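Local coordinates for AP endonuclease, family protein 2 (Mycobacterium smegmatis, PDB 5TNV) that binds a magnesium ion in a xylose isomerase-like TIM barrel and may, like other members of its family, have endonuclease activity, at residues S248-I253 with T294-C299; L220-G225 with K243-S248; H45-P50 with W75-A80; V53-L58 with R90-D95. All blocks are in the same frame, centred on the assembly; numbering follows the deposited sequence.

Contact 1 (S248-I253 with T294-C299); sequences SNFWHI and TGPFCC
Trp251 and His252 pair with Phe297 and Cys298 as neighbouring parallel strands, laced by Cys298 N to Trp251 O (2.9 Å) and Ile253 N to Cys298 O (3.0 Å), with a weak bond from Trp251 N to Pro296 O at the entry. Before the strands a water bridges Ser248 O and Thr294 N, and Gly295, having no side chain, lets its CA approach Asn249 O to 3.4 Å. On one face of the sheet the Trp251 and Phe297 side chains run side by side; their rings are slid apart, planes at 27°, and meet where Trp251 CE3 lies 3.4 Å from Phe297 CE1. Ile253 adds its CD1 over the centre of the indole. This apolar layer packs against helices 281-290 and 306-325, which suits large hydrophobic residues. On the other face, Cys298 CB touches both Phe250 CZ and His252 CD2, each at 3.7 Å, its small side chain lying against both rings. With CG anti to the carbonyl carbon (chi1 -76°), His252 turns its imidazole to the barrel interior; NE2 bonds Ser104 OG while ND1 binds the magnesium ion beside Glu193 and Asp223. Such a site at the strands' C-terminal ends is the TIM-barrel hallmark.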
# COMPACT_ATOMS: atom_id res chain seq x y z
N SER A 248 -24.74 15.65 0.94
CA SER A 248 -23.83 15.42 -0.17
C SER A 248 -24.53 14.96 -1.45
O SER A 248 -25.35 14.04 -1.43
CB SER A 248 -22.77 14.41 0.27
OG SER A 248 -21.96 14.92 1.30
N ASN A 249 -24.10 15.56 -2.55
CA ASN A 249 -24.68 15.23 -3.89
C ASN A 249 -23.63 14.76 -4.89
O ASN A 249 -23.98 14.53 -6.05
CB ASN A 249 -25.52 16.38 -4.43
CG ASN A 249 -24.67 17.61 -4.74
OD1 ASN A 249 -23.52 17.73 -4.34
ND2 ASN A 249 -25.28 18.59 -5.39
N PHE A 250 -22.38 14.64 -4.49
CA PHE A 250 -21.25 14.31 -5.37
C PHE A 250 -20.11 13.91 -4.44
O PHE A 250 -20.11 14.32 -3.29
CB PHE A 250 -20.88 15.56 -6.18
CG PHE A 250 -19.71 15.40 -7.12
CD1 PHE A 250 -19.65 14.36 -8.04
CD2 PHE A 250 -18.67 16.34 -7.13
CE1 PHE A 250 -18.61 14.23 -8.92
CE2 PHE A 250 -17.62 16.22 -8.03
CZ PHE A 250 -17.60 15.19 -8.94
N TRP A 251 -19.12 13.18 -4.94
CA TRP A 251 -18.10 12.67 -4.02
C TRP A 251 -16.76 12.45 -4.75
O TRP A 251 -16.59 11.47 -5.44
CB TRP A 251 -18.61 11.39 -3.38
CG TRP A 251 -17.91 10.97 -2.11
CD1 TRP A 251 -16.80 11.47 -1.48
CD2 TRP A 251 -18.37 9.87 -1.28
NE1 TRP A 251 -16.55 10.75 -0.33
CE2 TRP A 251 -17.49 9.77 -0.19
CE3 TRP A 251 -19.44 9.01 -1.41
CZ2 TRP A 251 -17.69 8.80 0.79
CZ3 TRP A 251 -19.64 8.03 -0.44
CH2 TRP A 251 -18.76 7.94 0.65
N HIS A 252 -15.82 13.36 -4.50
CA HIS A 252 -14.39 13.13 -4.74
C HIS A 252 -13.92 12.18 -3.63
O HIS A 252 -14.01 12.55 -2.45
CB HIS A 252 -13.58 14.41 -4.68
CG HIS A 252 -13.66 15.34 -5.82
ND1 HIS A 252 -12.80 16.41 -5.90
CD2 HIS A 252 -14.51 15.34 -6.89
CE1 HIS A 252 -13.14 17.02 -7.03
NE2 HIS A 252 -14.13 16.43 -7.66
N ILE A 253 -13.45 11.02 -4.01
CA ILE A 253 -13.24 9.94 -3.02
C ILE A 253 -11.80 9.45 -3.13
O ILE A 253 -11.42 8.84 -4.13
CB ILE A 253 -14.32 8.85 -3.22
CG1 ILE A 253 -14.20 7.77 -2.14
CG2 ILE A 253 -14.36 8.26 -4.61
CD1 ILE A 253 -15.40 6.84 -2.05
N THR A 294 -26.96 9.44 -3.56
CA THR A 294 -27.19 8.97 -4.94
C THR A 294 -26.33 9.63 -5.99
O THR A 294 -26.47 9.30 -7.16
CB THR A 294 -28.68 9.20 -5.35
OG1 THR A 294 -28.96 10.62 -5.30
CG2 THR A 294 -29.64 8.48 -4.44
N GLY A 295 -25.41 10.52 -5.62
CA GLY A 295 -24.63 11.23 -6.61
C GLY A 295 -23.52 10.43 -7.22
O GLY A 295 -23.11 9.39 -6.69
N PRO A 296 -22.95 10.90 -8.32
CA PRO A 296 -21.84 10.19 -8.96
C PRO A 296 -20.58 10.27 -8.06
O PRO A 296 -20.45 11.13 -7.21
CB PRO A 296 -21.66 10.92 -10.29
CG PRO A 296 -22.23 12.24 -10.11
CD PRO A 296 -23.30 12.16 -9.05
N PHE A 297 -19.66 9.33 -8.34
CA PHE A 297 -18.34 9.34 -7.73
C PHE A 297 -17.31 9.93 -8.66
O PHE A 297 -17.45 9.83 -9.91
CB PHE A 297 -17.89 7.90 -7.37
CG PHE A 297 -18.70 7.24 -6.28
CD1 PHE A 297 -18.36 7.36 -4.96
CD2 PHE A 297 -19.79 6.46 -6.60
CE1 PHE A 297 -19.05 6.73 -3.95
CE2 PHE A 297 -20.54 5.82 -5.63
CZ PHE A 297 -20.17 5.95 -4.30
N CYS A 298 -16.24 10.45 -8.11
CA CYS A 298 -15.10 10.89 -8.89
C CYS A 298 -13.82 10.47 -8.15
O CYS A 298 -13.59 10.85 -7.00
CB CYS A 298 -15.14 12.41 -9.07
SG CYS A 298 -13.78 13.05 -10.04
N CYS A 299 -13.05 9.62 -8.83
CA CYS A 299 -11.78 9.15 -8.30
C CYS A 299 -10.71 10.22 -8.65
O CYS A 299 -10.40 10.43 -9.83
CB CYS A 299 -11.40 7.80 -8.90
SG CYS A 299 -12.52 6.49 -8.47
O HOH W 1 -26.72 12.32 -3.25

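Contact 2 (L220-G225 with K243-S248)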
# COMPACT_ATOMS: atom_id res chain seq x y z
N LEU A 220 -23.08 19.33 -0.90
CA LEU A 220 -21.66 19.17 -0.57
C LEU A 220 -21.02 18.06 -1.39
O LEU A 220 -21.66 17.07 -1.76
CB LEU A 220 -21.47 18.88 0.92
CG LEU A 220 -21.89 19.96 1.89
CD1 LEU A 220 -21.69 19.44 3.32
CD2 LEU A 220 -21.09 21.23 1.64
N ASN A 221 -19.71 18.20 -1.55
CA ASN A 221 -18.81 17.16 -2.05
C ASN A 221 -17.84 16.89 -0.89
O ASN A 221 -16.91 17.69 -0.66
CB ASN A 221 -18.10 17.63 -3.31
CG ASN A 221 -16.92 16.77 -3.67
OD1 ASN A 221 -16.70 15.69 -3.10
ND2 ASN A 221 -16.13 17.24 -4.63
N PRO A 222 -18.04 15.82 -0.14
CA PRO A 222 -17.29 15.55 1.07
C PRO A 222 -15.95 14.89 0.74
O PRO A 222 -15.73 13.70 1.01
CB PRO A 222 -18.23 14.65 1.87
CG PRO A 222 -18.90 13.83 0.82
CD PRO A 222 -19.10 14.79 -0.33
N ASP A 223 -15.02 15.68 0.17
CA ASP A 223 -13.69 15.19 -0.23
C ASP A 223 -12.82 15.16 1.02
O ASP A 223 -11.87 15.94 1.15
CB ASP A 223 -13.14 16.06 -1.32
CG ASP A 223 -11.87 15.53 -1.96
OD1 ASP A 223 -11.35 14.46 -1.55
OD2 ASP A 223 -11.37 16.22 -2.89
N LEU A 224 -13.17 14.27 1.95
CA LEU A 224 -12.54 14.33 3.27
C LEU A 224 -11.12 13.79 3.25
O LEU A 224 -10.38 14.05 4.24
CB LEU A 224 -13.40 13.68 4.35
CG LEU A 224 -14.80 14.27 4.50
CD1 LEU A 224 -15.48 13.71 5.74
CD2 LEU A 224 -14.79 15.78 4.50
N GLY A 225 -10.67 13.14 2.21
CA GLY A 225 -9.25 12.89 2.07
C GLY A 225 -8.44 14.20 2.16
O GLY A 225 -7.31 14.16 2.66
N LYS A 243 -21.54 13.43 9.54
CA LYS A 243 -22.09 14.76 9.59
C LYS A 243 -22.44 15.28 8.20
O LYS A 243 -23.43 15.98 8.07
CB LYS A 243 -21.08 15.71 10.25
CG LYS A 243 -20.98 15.69 11.73
CD LYS A 243 -20.00 16.75 12.20
CE LYS A 243 -20.06 16.62 13.70
NZ LYS A 243 -19.21 17.69 14.25
N VAL A 244 -21.55 15.06 7.24
CA VAL A 244 -21.70 15.73 5.95
C VAL A 244 -22.41 14.90 4.88
O VAL A 244 -22.99 15.49 3.94
CB VAL A 244 -20.35 16.28 5.41
CG1 VAL A 244 -19.83 17.38 6.33
CG2 VAL A 244 -19.33 15.17 5.22
N LEU A 245 -22.41 13.57 4.97
CA LEU A 245 -23.08 12.76 3.94
C LEU A 245 -24.54 13.10 3.75
O LEU A 245 -24.99 13.04 2.58
CB LEU A 245 -22.85 11.28 4.21
CG LEU A 245 -21.47 10.77 3.78
CD1 LEU A 245 -21.25 9.38 4.34
CD2 LEU A 245 -21.29 10.79 2.27
N PRO A 246 -25.34 13.43 4.77
CA PRO A 246 -26.75 13.79 4.53
C PRO A 246 -26.94 14.96 3.58
O PRO A 246 -28.03 15.11 3.06
CB PRO A 246 -27.27 14.14 5.93
CG PRO A 246 -26.43 13.28 6.84
CD PRO A 246 -25.05 13.39 6.22
N TYR A 247 -25.93 15.79 3.38
CA TYR A 247 -26.00 16.99 2.57
C TYR A 247 -25.26 16.85 1.24
O TYR A 247 -25.12 17.84 0.52
CB TYR A 247 -25.42 18.19 3.33
CG TYR A 247 -26.10 18.43 4.65
CD1 TYR A 247 -27.24 19.19 4.69
CD2 TYR A 247 -25.60 17.91 5.84
CE1 TYR A 247 -27.88 19.44 5.89
CE2 TYR A 247 -26.24 18.12 7.04
CZ TYR A 247 -27.37 18.89 7.04
OH TYR A 247 -28.02 19.13 8.28
N SER A 248 -24.74 15.65 0.94
CA SER A 248 -23.83 15.42 -0.17
C SER A 248 -24.53 14.96 -1.45
O SER A 248 -25.35 14.04 -1.43
CB SER A 248 -22.77 14.41 0.27
OG SER A 248 -21.96 14.92 1.30
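The aromatic ring of Tyr247 receives Lys243 O at its edge, in plane, and packs on helix 203-213, while Tyr247 CB touches Leu220 CD1 across the contact. The puckered ring of Pro222 is met by Ser248 OG, 3.3 Å from Pro222 CG, and by Val244 CG2, 3.6 Å from Pro222 CB; Leu245 CD2 also approaches it. This is the end of a strand of the TIM barrel, 218-221, meeting the chain that leaves helix 237-244 and heads into the next strand. A backbone bond joins them: Leu220 N donates to Tyr247 O at 2.9 Å.

Leucine and valine side chains supply the apolar part. Leu220, its CG anti to the carbonyl carbon (chi1 -64°), sets CD1 against both Val244 CB and Tyr247 CB, lying alongside the tyrosine and at about a right angle to the valine. Leu224 CD1 and Val244 CG2 meet tip to tip at 4.2 Å. Beyond Pro222, itself the centre of an inverse gamma turn, Asp223 centres a second such turn and belongs to the metal site: its OD2 binds the magnesium ion, while OD1 forms a salt bridge with Lys254. Serine suits position 248 because its short hydroxyl can turn back to the carbonyl of Val244. Val244 O thereby accepts two bonds from opposite faces of its carbonyl plane, one from Tyr247 N and one from Ser248 OG, the hydroxyl lying 2.9 Å away and 53° out of that plane.

Contact 3 (H45-P50 with W75-A80)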
# COMPACT_ATOMS: atom_id res chain seq x y z
N HIS A 45 -0.03 24.46 -25.02
CA HIS A 45 -1.16 24.26 -24.18
C HIS A 45 -2.05 23.17 -24.75
O HIS A 45 -2.29 23.11 -25.97
CB HIS A 45 -1.93 25.55 -24.02
CG HIS A 45 -2.88 25.61 -22.89
ND1 HIS A 45 -3.99 24.81 -22.75
CD2 HIS A 45 -2.79 26.36 -21.75
CE1 HIS A 45 -4.56 25.12 -21.61
NE2 HIS A 45 -3.86 26.07 -20.97
N ILE A 46 -2.57 22.29 -23.90
CA ILE A 46 -3.48 21.22 -24.35
C ILE A 46 -4.70 21.79 -25.06
O ILE A 46 -5.29 21.11 -25.90
CB ILE A 46 -3.84 20.30 -23.17
CG1 ILE A 46 -4.28 18.91 -23.64
CG2 ILE A 46 -4.84 20.92 -22.24
CD1 ILE A 46 -3.25 18.10 -24.36
N LYS A 47 -5.11 23.03 -24.72
CA LYS A 47 -6.28 23.60 -25.39
C LYS A 47 -6.10 23.73 -26.90
O LYS A 47 -7.10 23.77 -27.61
CB LYS A 47 -6.60 24.95 -24.77
CG LYS A 47 -5.80 26.05 -25.18
CD LYS A 47 -6.22 27.32 -24.45
CE LYS A 47 -7.48 27.98 -25.05
NZ LYS A 47 -7.74 29.35 -24.54
N ASP A 48 -4.87 23.81 -27.37
CA ASP A 48 -4.55 24.02 -28.77
C ASP A 48 -4.19 22.73 -29.46
O ASP A 48 -3.87 22.73 -30.68
CB ASP A 48 -3.40 25.03 -28.89
CG ASP A 48 -3.74 26.38 -28.31
OD1 ASP A 48 -4.86 26.86 -28.57
OD2 ASP A 48 -2.89 26.95 -27.61
N ALA A 49 -4.17 21.59 -28.78
CA ALA A 49 -3.63 20.35 -29.37
C ALA A 49 -4.59 19.72 -30.36
O ALA A 49 -5.80 19.87 -30.23
CB ALA A 49 -3.32 19.37 -28.24
N PRO A 50 -4.08 18.96 -31.31
CA PRO A 50 -4.98 18.20 -32.18
C PRO A 50 -5.79 17.21 -31.34
O PRO A 50 -5.36 16.71 -30.31
CB PRO A 50 -4.02 17.49 -33.10
CG PRO A 50 -2.71 18.14 -32.98
CD PRO A 50 -2.66 18.76 -31.63
N TRP A 75 -7.28 20.48 -17.36
CA TRP A 75 -6.88 19.69 -18.53
C TRP A 75 -7.41 20.48 -19.74
O TRP A 75 -7.15 21.70 -19.86
CB TRP A 75 -7.32 18.24 -18.37
CG TRP A 75 -7.08 17.34 -19.54
CD1 TRP A 75 -5.90 17.09 -20.16
CD2 TRP A 75 -8.06 16.60 -20.25
NE1 TRP A 75 -6.08 16.23 -21.22
CE2 TRP A 75 -7.41 15.92 -21.29
CE3 TRP A 75 -9.46 16.42 -20.13
CZ2 TRP A 75 -8.08 15.10 -22.20
CZ3 TRP A 75 -10.12 15.62 -21.02
CH2 TRP A 75 -9.44 14.96 -22.05
N VAL A 76 -8.14 19.88 -20.68
CA VAL A 76 -8.74 20.62 -21.79
C VAL A 76 -9.80 21.57 -21.22
O VAL A 76 -10.73 21.09 -20.55
CB VAL A 76 -9.36 19.64 -22.80
CG1 VAL A 76 -10.10 20.41 -23.87
CG2 VAL A 76 -8.34 18.69 -23.40
N PRO A 77 -9.69 22.87 -21.45
CA PRO A 77 -10.61 23.82 -20.82
C PRO A 77 -11.87 23.96 -21.63
O PRO A 77 -11.95 24.83 -22.55
CB PRO A 77 -9.81 25.09 -20.77
CG PRO A 77 -8.95 25.02 -22.02
CD PRO A 77 -8.60 23.58 -22.13
N LEU A 78 -12.87 23.17 -21.32
CA LEU A 78 -14.09 23.14 -22.13
C LEU A 78 -14.78 24.50 -22.17
O LEU A 78 -15.36 24.84 -23.21
CB LEU A 78 -15.06 22.06 -21.63
CG LEU A 78 -14.53 20.63 -21.70
CD1 LEU A 78 -15.56 19.67 -21.14
CD2 LEU A 78 -14.14 20.19 -23.09
N ALA A 79 -14.74 25.27 -21.09
CA ALA A 79 -15.39 26.57 -21.09
C ALA A 79 -14.75 27.53 -22.09
O ALA A 79 -15.37 28.50 -22.49
CB ALA A 79 -15.39 27.13 -19.68
N ALA A 80 -13.49 27.31 -22.44
CA ALA A 80 -12.72 28.19 -23.31
C ALA A 80 -12.74 27.77 -24.77
O ALA A 80 -12.38 28.57 -25.61
CB ALA A 80 -11.27 28.27 -22.84
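Ile46 and Lys47 meet Trp75, Val76 and Pro77 in a partly buried contact between two loops, without a hydrogen bond between the segments; each loop follows a barrel strand and precedes a helix. Ile46 fills the inner part. Its CG1 branch, anti to the backbone N (chi1 -157°), reaches the indole of Trp75 at NE1 (4.0 Å) and crosses Val76 at about a right angle, touching CG2 at 4.1 Å, while Ile46 CG2 lies 3.4 Å from Trp75 O. A branched residue suits this place because its two arms serve the side chains and the backbone separately. Val76 CG2 also sits over the centre of the Trp75 ring, 3.6 Å above its plane. In the beta/alpha barrel these are strand-to-helix connections, and both are tied to helix 51-63: Trp75 NE1 bonds Gln57 OE1, and Ile46 O accepts from Trp54 NE1. Toward the surface, Lys47 CB rests on Pro77 CD at 3.6 Å, and the bent aliphatic chain carries CD over one face of His45. That imidazole is held by Lys47 N, which donates to ND1 in the ring plane at 2.9 Å, and its edge turns to Pro77 CD. Farther out, Lys47 NZ comes within 4.1 Å of Ala80 CB.

Contact 4 (V53-L58 with R90-D95)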
# COMPACT_ATOMS: atom_id res chain seq x y z
N VAL A 53 -4.29 14.02 -29.94
CA VAL A 53 -3.52 14.11 -28.72
C VAL A 53 -4.45 13.88 -27.52
O VAL A 53 -4.13 13.09 -26.61
CB VAL A 53 -2.80 15.44 -28.66
CG1 VAL A 53 -2.15 15.69 -27.31
CG2 VAL A 53 -1.69 15.48 -29.72
N TRP A 54 -5.57 14.54 -27.47
CA TRP A 54 -6.58 14.31 -26.44
C TRP A 54 -6.96 12.85 -26.44
O TRP A 54 -7.12 12.23 -25.39
CB TRP A 54 -7.80 15.15 -26.73
CG TRP A 54 -7.61 16.64 -26.77
CD1 TRP A 54 -6.60 17.38 -26.26
CD2 TRP A 54 -8.49 17.57 -27.39
NE1 TRP A 54 -6.80 18.71 -26.49
CE2 TRP A 54 -7.95 18.87 -27.21
CE3 TRP A 54 -9.67 17.47 -28.12
CZ2 TRP A 54 -8.56 20.02 -27.69
CZ3 TRP A 54 -10.27 18.62 -28.59
CH2 TRP A 54 -9.73 19.87 -28.39
N ALA A 55 -7.15 12.27 -27.61
CA ALA A 55 -7.59 10.88 -27.73
C ALA A 55 -6.62 9.93 -27.05
O ALA A 55 -7.03 8.98 -26.41
CB ALA A 55 -7.75 10.48 -29.19
N LYS A 56 -5.32 10.13 -27.21
CA LYS A 56 -4.34 9.23 -26.61
C LYS A 56 -4.34 9.34 -25.09
O LYS A 56 -4.05 8.35 -24.40
CB LYS A 56 -2.98 9.45 -27.22
CG LYS A 56 -2.87 8.90 -28.65
CD LYS A 56 -1.46 8.43 -29.02
CE LYS A 56 -1.28 8.22 -30.53
NZ LYS A 56 -0.08 8.93 -31.08
N GLN A 57 -4.63 10.52 -24.54
CA GLN A 57 -4.74 10.67 -23.07
C GLN A 57 -6.00 9.94 -22.60
O GLN A 57 -5.92 9.14 -21.64
CB GLN A 57 -4.77 12.15 -22.70
CG GLN A 57 -3.48 12.86 -23.01
CD GLN A 57 -3.58 14.35 -22.76
OE1 GLN A 57 -4.54 15.00 -23.18
NE2 GLN A 57 -2.59 14.88 -22.04
N LEU A 58 -7.12 10.18 -23.25
CA LEU A 58 -8.38 9.51 -22.93
C LEU A 58 -8.22 7.98 -23.02
O LEU A 58 -8.74 7.23 -22.19
CB LEU A 58 -9.45 9.99 -23.85
CG LEU A 58 -9.95 11.41 -23.60
CD1 LEU A 58 -10.67 11.94 -24.83
CD2 LEU A 58 -10.84 11.47 -22.34
N ARG A 90 -15.94 16.15 -28.37
CA ARG A 90 -17.03 15.23 -28.17
C ARG A 90 -16.81 13.95 -28.98
O ARG A 90 -17.08 12.82 -28.54
CB ARG A 90 -18.38 15.85 -28.52
CG ARG A 90 -19.58 15.17 -27.90
CD ARG A 90 -20.85 15.84 -28.35
NE ARG A 90 -20.98 17.31 -28.17
CZ ARG A 90 -21.31 17.86 -26.99
NH1 ARG A 90 -21.48 17.17 -25.89
NH2 ARG A 90 -21.44 19.15 -26.87
N THR A 91 -16.33 14.10 -30.23
CA THR A 91 -16.09 12.98 -31.11
C THR A 91 -15.00 12.05 -30.52
O THR A 91 -15.20 10.85 -30.47
CB THR A 91 -15.67 13.45 -32.49
OG1 THR A 91 -16.79 14.17 -33.02
CG2 THR A 91 -15.38 12.30 -33.42
N VAL A 92 -13.87 12.63 -30.08
CA VAL A 92 -12.82 11.72 -29.56
C VAL A 92 -13.21 11.12 -28.23
O VAL A 92 -12.87 9.96 -27.98
CB VAL A 92 -11.42 12.34 -29.53
CG1 VAL A 92 -10.95 12.68 -30.93
CG2 VAL A 92 -11.32 13.53 -28.65
N LEU A 93 -13.97 11.83 -27.40
CA LEU A 93 -14.47 11.25 -26.16
C LEU A 93 -15.29 9.99 -26.44
O LEU A 93 -15.04 8.94 -25.82
CB LEU A 93 -15.30 12.34 -25.46
CG LEU A 93 -15.92 11.93 -24.12
CD1 LEU A 93 -14.86 11.76 -23.05
CD2 LEU A 93 -16.98 12.96 -23.73
N ALA A 94 -16.21 10.06 -27.38
CA ALA A 94 -17.01 8.91 -27.78
C ALA A 94 -16.16 7.82 -28.43
O ALA A 94 -16.35 6.63 -28.12
CB ALA A 94 -18.16 9.35 -28.70
N ASP A 95 -15.25 8.22 -29.32
CA ASP A 95 -14.43 7.24 -30.02
C ASP A 95 -13.59 6.42 -29.05
O ASP A 95 -13.31 5.24 -29.30
CB ASP A 95 -13.55 7.92 -31.02
CG ASP A 95 -12.93 7.06 -32.09
OD1 ASP A 95 -13.43 5.95 -32.44
OD2 ASP A 95 -11.88 7.47 -32.64
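Val92 packs onto Trp54, Ala55 and Leu58 where two neighbouring helices of the TIM barrel's outer layer, 51-63 and 83-95, run side by side. Their short segments run in the same general direction, 32° apart (signed crossing angle -32°) with axes 9.3 Å from each other, as successive beta-alpha units of a barrel place their helices. The interaction across them is wholly apolar. At the closest CA pair, Ala55 and Val92, an alanine methyl faces a valine: Ala55 CB meets Val92 CB at 4.1 Å, the methyl taking little room opposite a beta-branched residue. Val92 CG2, placed between the backbone N and the carbonyl carbon (chi1 -63° for CG1), touches Leu58 CD1 at 4.2 Å and also comes to the edge of the Trp54 ring, near its plane, at CE3 (4.3 Å). The larger leucines pack deeper, toward strand 68-70, where both Leu58 and Leu93 touch Ile69; their length lets them reach from the helices to the sheet. Leu58 and Leu93 approach each other at an oblique angle. Leu58 splits its branches over Leu93, CD1 lying 4.1 Å from Leu93 CA and CD2 4.1 Å from Leu93 CD1.

Contacts 1 and 2 are buried, about 8 and 12 Å from the chain's centre to their own, and supply His252 and Asp223 to one magnesium ion; they share Ser248 and are tied by His252 N to Asn221 OD1. Contacts 3 and 4, about 12 Å apart between centres, sit across the chain's centre from contact 2, away from the metal. Helix 51-63 of contact 4 also bonds to both loops of contact 3. Chemistry follows place: strand pairing and metal ligation in contact 1, one backbone bond with aliphatic packing in contact 2. Contact 4 is buried but peripheral and purely apolar; contact 3 is partly buried and likewise has no hydrogen bond between its segments.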